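PDB 3BJA: transcriptional regulator, MarR family, putative from Bacillus cereus, which probably binds DNA through a winged helix-turn-helix domain and regulates transcription, as members of the MarR family generally do. Local coordinates for residues 71-83 with 89-101. Numbering follows the deposited sequence.
Sequences MKRDGYVMTEKNP and TLVYLTKKGEETK
Thr94 meets the turn 75-76 where strand 89-93 passes into helix 95-116, and here the contact is tightest. Its OG1, placed by chi1 63° between the backbone N and the carbonyl carbon, donates to Gly75 O at 2.6 Å and accepts from Gly97 N, a capping bond, while Thr94 N gives a nearly straight bond to Tyr76 O. Gly75, with positive phi, ends helix 64-73 in a Schellman motif; the Thr94 OG1 bond to its carbonyl ties this end to the start of helix 95-116. Gly97 packs its bare CA against Tyr76 O at 3.5 Å, with no side chain in the way. The extended Lys96 chain runs past Gly75 to put NZ on Asp74 O, 2.7 Å away and almost in line with the carbonyl; NZ also makes an off-centre cation-pi contact with the Tyr76 ring, whose edge meets Thr100 OG1 at CE1.

Beyond this junction the strands pair as an antiparallel hairpin, Met78 with Tyr92 and Glu80 with Leu90 being the hydrogen-bonded pairs. On the face of Thr79 and Val91 the two side chains lie side by side, Thr79 CG2 3.9 Å from Val91 CG1, and Val91 continues onto Met50 of helix 50-56. The face of Met78, Glu80, Leu90 and Tyr92 is partly open to solvent and more polar: selenomethionine Met78 lays CB over one face of the Tyr92 ring, 4.1 Å from its centroid, and Glu80 crosses the ring at about a right angle, CD 3.7 Å from Tyr92 CE1, taking a weak bond from Tyr92 OH to OE1. Glu80 OE2 pairs with Lys47, which also makes a cation-pi contact with Tyr92. This hairpin is the wing of the MarR winged helix-turn-helix domain. The chemistry implies a wing root fixed by backbone carbonyls gripped from Thr94 and Lys96, while backbone pairing holds the strands, to which Tyr92 packing and the Glu80-Lys47 salt bridge probably add.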
loop_
_atom_site.group_PDB
_atom_site.type_symbol
_atom_site.label_atom_id
_atom_site.label_comp_id
_atom_site.label_asym_id
_atom_site.label_seq_id
_atom_site.Cartn_x
_atom_site.Cartn_y
_atom_site.Cartn_z
HETATM N N MSE A 71 -12.497 -3.943 14.927
HETATM C CA MSE A 71 -11.933 -3.032 15.939
HETATM C C MSE A 71 -12.977 -2.637 16.999
HETATM O O MSE A 71 -12.618 -2.327 18.128
HETATM C CB MSE A 71 -11.334 -1.765 15.287
HETATM C CG MSE A 71 -10.134 -2.033 14.394
HETATM SE SE MSE A 71 -9.316 -0.393 13.637
HETATM C CE MSE A 71 -8.289 0.248 15.189
ATOM N N LYS A 72 -14.256 -2.630 16.619
ATOM C CA LYS A 72 -15.345 -2.309 17.536
ATOM C C LYS A 72 -15.511 -3.420 18.591
ATOM O O LYS A 72 -15.583 -3.110 19.785
ATOM C CB LYS A 72 -16.666 -2.048 16.782
ATOM C CG LYS A 72 -17.722 -1.305 17.602
ATOM C CD LYS A 72 -19.075 -1.299 16.901
ATOM C CE LYS A 72 -20.132 -0.481 17.658
ATOM N NZ LYS A 72 -20.275 -0.892 19.056
ATOM N N ARG A 73 -15.544 -4.690 18.149
ATOM C CA ARG A 73 -15.690 -5.845 19.063
ATOM C C ARG A 73 -14.403 -6.002 19.911
ATOM O O ARG A 73 -14.494 -6.319 21.101
ATOM C CB ARG A 73 -16.076 -7.167 18.333
ATOM C CG ARG A 73 -14.889 -8.019 17.865
ATOM C CD ARG A 73 -15.199 -9.317 17.120
ATOM N NE ARG A 73 -14.107 -10.325 16.945
ATOM C CZ ARG A 73 -12.762 -10.199 17.066
ATOM N NH1 ARG A 73 -12.116 -9.062 17.340
ATOM N NH2 ARG A 73 -11.994 -11.283 16.858
ATOM N N ASP A 74 -13.227 -5.808 19.284
ATOM C CA ASP A 74 -11.926 -5.793 19.987
ATOM C C ASP A 74 -11.823 -4.725 21.069
ATOM O O ASP A 74 -10.940 -4.812 21.917
ATOM C CB ASP A 74 -10.731 -5.576 19.022
ATOM C CG ASP A 74 -10.241 -6.850 18.374
ATOM O OD1 ASP A 74 -10.246 -7.905 19.045
ATOM O OD2 ASP A 74 -9.820 -6.811 17.197
ATOM N N GLY A 75 -12.661 -3.690 20.989
ATOM C CA GLY A 75 -12.739 -2.650 22.004
ATOM C C GLY A 75 -11.828 -1.463 21.818
ATOM O O GLY A 75 -11.682 -0.682 22.743
ATOM N N TYR A 76 -11.246 -1.308 20.630
ATOM C CA TYR A 76 -10.373 -0.178 20.325
ATOM C C TYR A 76 -11.177 1.071 19.958
ATOM O O TYR A 76 -10.861 2.158 20.430
ATOM C CB TYR A 76 -9.424 -0.503 19.178
ATOM C CG TYR A 76 -8.523 -1.707 19.383
ATOM C CD1 TYR A 76 -7.576 -1.741 20.417
ATOM C CD2 TYR A 76 -8.570 -2.796 18.498
ATOM C CE1 TYR A 76 -6.722 -2.861 20.591
ATOM C CE2 TYR A 76 -7.716 -3.911 18.656
ATOM C CZ TYR A 76 -6.802 -3.937 19.702
ATOM O OH TYR A 76 -5.987 -5.035 19.827
ATOM N N VAL A 77 -12.189 0.910 19.096
ATOM C CA VAL A 77 -13.041 2.017 18.612
ATOM C C VAL A 77 -14.514 1.809 18.951
ATOM O O VAL A 77 -14.948 0.684 19.209
ATOM C CB VAL A 77 -12.934 2.212 17.071
ATOM C CG1 VAL A 77 -11.474 2.382 16.645
ATOM C CG2 VAL A 77 -13.591 1.051 16.304
HETATM N N MSE A 78 -15.261 2.916 18.936
HETATM C CA MSE A 78 -16.712 2.949 19.187
HETATM C C MSE A 78 -17.395 3.745 18.070
HETATM O O MSE A 78 -16.929 4.830 17.711
HETATM C CB MSE A 78 -16.991 3.606 20.534
HETATM C CG MSE A 78 -18.458 3.701 20.933
HETATM SE SE MSE A 78 -19.398 1.992 20.844
HETATM C CE MSE A 78 -18.443 1.018 22.265
ATOM N N THR A 79 -18.482 3.194 17.528
ATOM C CA THR A 79 -19.259 3.820 16.450
ATOM C C THR A 79 -20.692 4.134 16.912
ATOM O O THR A 79 -21.280 3.398 17.725
ATOM C CB THR A 79 -19.271 2.964 15.151
ATOM O OG1 THR A 79 -20.014 1.758 15.344
ATOM C CG2 THR A 79 -17.830 2.621 14.708
ATOM N N GLU A 80 -21.230 5.232 16.380
ATOM C CA GLU A 80 -22.580 5.699 16.695
ATOM C C GLU A 80 -23.166 6.533 15.547
ATOM O O GLU A 80 -22.426 7.221 14.838
ATOM C CB GLU A 80 -22.559 6.518 17.995
ATOM C CG GLU A 80 -21.750 7.835 17.924
ATOM C CD GLU A 80 -21.602 8.567 19.268
ATOM O OE1 GLU A 80 -21.918 8.003 20.350
ATOM O OE2 GLU A 80 -21.138 9.730 19.223
ATOM N N LYS A 81 -24.489 6.470 15.382
ATOM C CA LYS A 81 -25.187 7.251 14.360
ATOM C C LYS A 81 -25.230 8.718 14.798
ATOM O O LYS A 81 -25.503 9.003 15.971
ATOM C CB LYS A 81 -26.612 6.724 14.135
ATOM N N ASN A 82 -24.933 9.631 13.867
ATOM C CA ASN A 82 -24.984 11.080 14.123
ATOM C C ASN A 82 -26.458 11.484 14.329
ATOM O O ASN A 82 -27.265 11.264 13.411
ATOM C CB ASN A 82 -24.386 11.859 12.937
ATOM C CG ASN A 82 -24.405 13.384 13.132
ATOM O OD1 ASN A 82 -24.521 13.897 14.251
ATOM N ND2 ASN A 82 -24.266 14.109 12.026
ATOM N N PRO A 83 -26.820 12.055 15.522
ATOM C CA PRO A 83 -28.232 12.486 15.746
ATOM C C PRO A 83 -28.805 13.517 14.737
ATOM O O PRO A 83 -30.032 13.634 14.623
ATOM C CB PRO A 83 -28.211 13.054 17.173
ATOM C CG PRO A 83 -27.014 12.434 17.813
ATOM C CD PRO A 83 -25.999 12.302 16.725
ATOM N N THR A 89 -22.336 7.706 10.142
ATOM C CA THR A 89 -21.769 7.013 11.302
ATOM C C THR A 89 -20.542 7.774 11.800
ATOM O O THR A 89 -19.620 8.024 11.021
ATOM C CB THR A 89 -21.339 5.578 10.931
ATOM O OG1 THR A 89 -22.452 4.879 10.387
ATOM C CG2 THR A 89 -20.839 4.813 12.150
ATOM N N LEU A 90 -20.543 8.134 13.086
ATOM C CA LEU A 90 -19.404 8.810 13.741
ATOM C C LEU A 90 -18.557 7.736 14.409
ATOM O O LEU A 90 -19.118 6.800 14.983
ATOM C CB LEU A 90 -19.886 9.804 14.799
ATOM C CG LEU A 90 -20.754 10.969 14.312
ATOM C CD1 LEU A 90 -21.444 11.688 15.479
ATOM C CD2 LEU A 90 -19.930 11.931 13.448
ATOM N N VAL A 91 -17.228 7.880 14.343
ATOM C CA VAL A 91 -16.271 6.909 14.913
ATOM C C VAL A 91 -15.254 7.614 15.829
ATOM O O VAL A 91 -14.846 8.747 15.569
ATOM C CB VAL A 91 -15.479 6.169 13.802
ATOM C CG1 VAL A 91 -14.746 4.960 14.380
ATOM C CG2 VAL A 91 -16.399 5.715 12.682
ATOM N N TYR A 92 -14.835 6.931 16.890
ATOM C CA TYR A 92 -13.872 7.490 17.849
ATOM C C TYR A 92 -13.189 6.413 18.681
ATOM O O TYR A 92 -13.692 5.288 18.781
ATOM C CB TYR A 92 -14.543 8.547 18.757
ATOM C CG TYR A 92 -15.723 8.075 19.580
ATOM C CD1 TYR A 92 -16.990 7.908 18.996
ATOM C CD2 TYR A 92 -15.600 7.843 20.961
ATOM C CE1 TYR A 92 -18.105 7.476 19.756
ATOM C CE2 TYR A 92 -16.712 7.421 21.738
ATOM C CZ TYR A 92 -17.959 7.239 21.126
ATOM O OH TYR A 92 -19.057 6.829 21.864
ATOM N N LEU A 93 -12.030 6.767 19.247
ATOM C CA LEU A 93 -11.282 5.862 20.128
ATOM C C LEU A 93 -11.965 5.706 21.477
ATOM O O LEU A 93 -12.520 6.664 22.008
ATOM C CB LEU A 93 -9.847 6.356 20.383
ATOM C CG LEU A 93 -8.823 6.242 19.256
ATOM C CD1 LEU A 93 -7.493 6.800 19.735
ATOM C CD2 LEU A 93 -8.653 4.800 18.794
ATOM N N THR A 94 -11.906 4.487 22.010
ATOM C CA THR A 94 -12.381 4.174 23.351
ATOM C C THR A 94 -11.176 4.406 24.279
ATOM O O THR A 94 -10.059 4.699 23.798
ATOM C CB THR A 94 -12.814 2.699 23.481
ATOM O OG1 THR A 94 -11.679 1.845 23.260
ATOM C CG2 THR A 94 -13.927 2.358 22.480
ATOM N N LYS A 95 -11.400 4.250 25.592
ATOM C CA LYS A 95 -10.326 4.389 26.589
ATOM C C LYS A 95 -9.197 3.375 26.300
ATOM O O LYS A 95 -8.016 3.756 26.285
ATOM C CB LYS A 95 -10.871 4.248 28.011
ATOM C CG LYS A 95 -9.876 4.648 29.104
ATOM C CD LYS A 95 -10.582 4.765 30.468
ATOM C CE LYS A 95 -9.610 5.034 31.606
ATOM N NZ LYS A 95 -10.304 5.035 32.943
ATOM N N LYS A 96 -9.582 2.120 26.020
ATOM C CA LYS A 96 -8.649 1.035 25.640
ATOM C C LYS A 96 -7.815 1.390 24.396
ATOM O O LYS A 96 -6.616 1.131 24.360
ATOM C CB LYS A 96 -9.420 -0.275 25.376
ATOM C CG LYS A 96 -8.540 -1.474 24.964
ATOM C CD LYS A 96 -9.321 -2.707 24.561
ATOM C CE LYS A 96 -8.350 -3.793 24.118
ATOM N NZ LYS A 96 -8.980 -5.068 23.718
ATOM N N GLY A 97 -8.465 1.924 23.368
ATOM C CA GLY A 97 -7.763 2.337 22.139
ATOM C C GLY A 97 -6.818 3.515 22.355
ATOM O O GLY A 97 -5.780 3.629 21.688
ATOM N N GLU A 98 -7.204 4.393 23.282
ATOM C CA GLU A 98 -6.404 5.551 23.659
ATOM C C GLU A 98 -5.110 5.044 24.348
ATOM O O GLU A 98 -4.008 5.530 24.077
ATOM C CB GLU A 98 -7.192 6.452 24.623
ATOM C CG GLU A 98 -6.836 7.933 24.538
ATOM C CD GLU A 98 -7.899 8.751 23.824
ATOM O OE1 GLU A 98 -8.928 9.037 24.500
ATOM O OE2 GLU A 98 -7.694 9.120 22.633
ATOM N N GLU A 99 -5.293 4.066 25.242
ATOM C CA GLU A 99 -4.222 3.383 25.973
ATOM C C GLU A 99 -3.356 2.539 25.025
ATOM O O GLU A 99 -2.136 2.518 25.168
ATOM C CB GLU A 99 -4.805 2.533 27.141
ATOM C CG GLU A 99 -5.404 3.390 28.311
ATOM C CD GLU A 99 -6.304 2.601 29.332
ATOM O OE1 GLU A 99 -6.670 1.418 29.077
ATOM O OE2 GLU A 99 -6.655 3.180 30.406
ATOM N N THR A 100 -3.986 1.856 24.067
ATOM C CA THR A 100 -3.265 1.058 23.045
ATOM C C THR A 100 -2.302 1.929 22.218
ATOM O O THR A 100 -1.191 1.486 21.925
ATOM C CB THR A 100 -4.237 0.283 22.104
ATOM O OG1 THR A 100 -5.025 -0.615 22.887
ATOM C CG2 THR A 100 -3.486 -0.524 21.039
ATOM N N LYS A 101 -2.725 3.153 21.873
ATOM C CA LYS A 101 -1.866 4.098 21.143
ATOM C C LYS A 101 -0.587 4.415 21.929
ATOM O O LYS A 101 0.503 4.384 21.357
ATOM C CB LYS A 101 -2.576 5.412 20.852
ATOM C CG LYS A 101 -1.751 6.333 19.932
ATOM C CD LYS A 101 -2.275 7.741 19.938
ATOM C CE LYS A 101 -1.378 8.669 19.114
ATOM N NZ LYS A 101 -0.062 8.955 19.767
#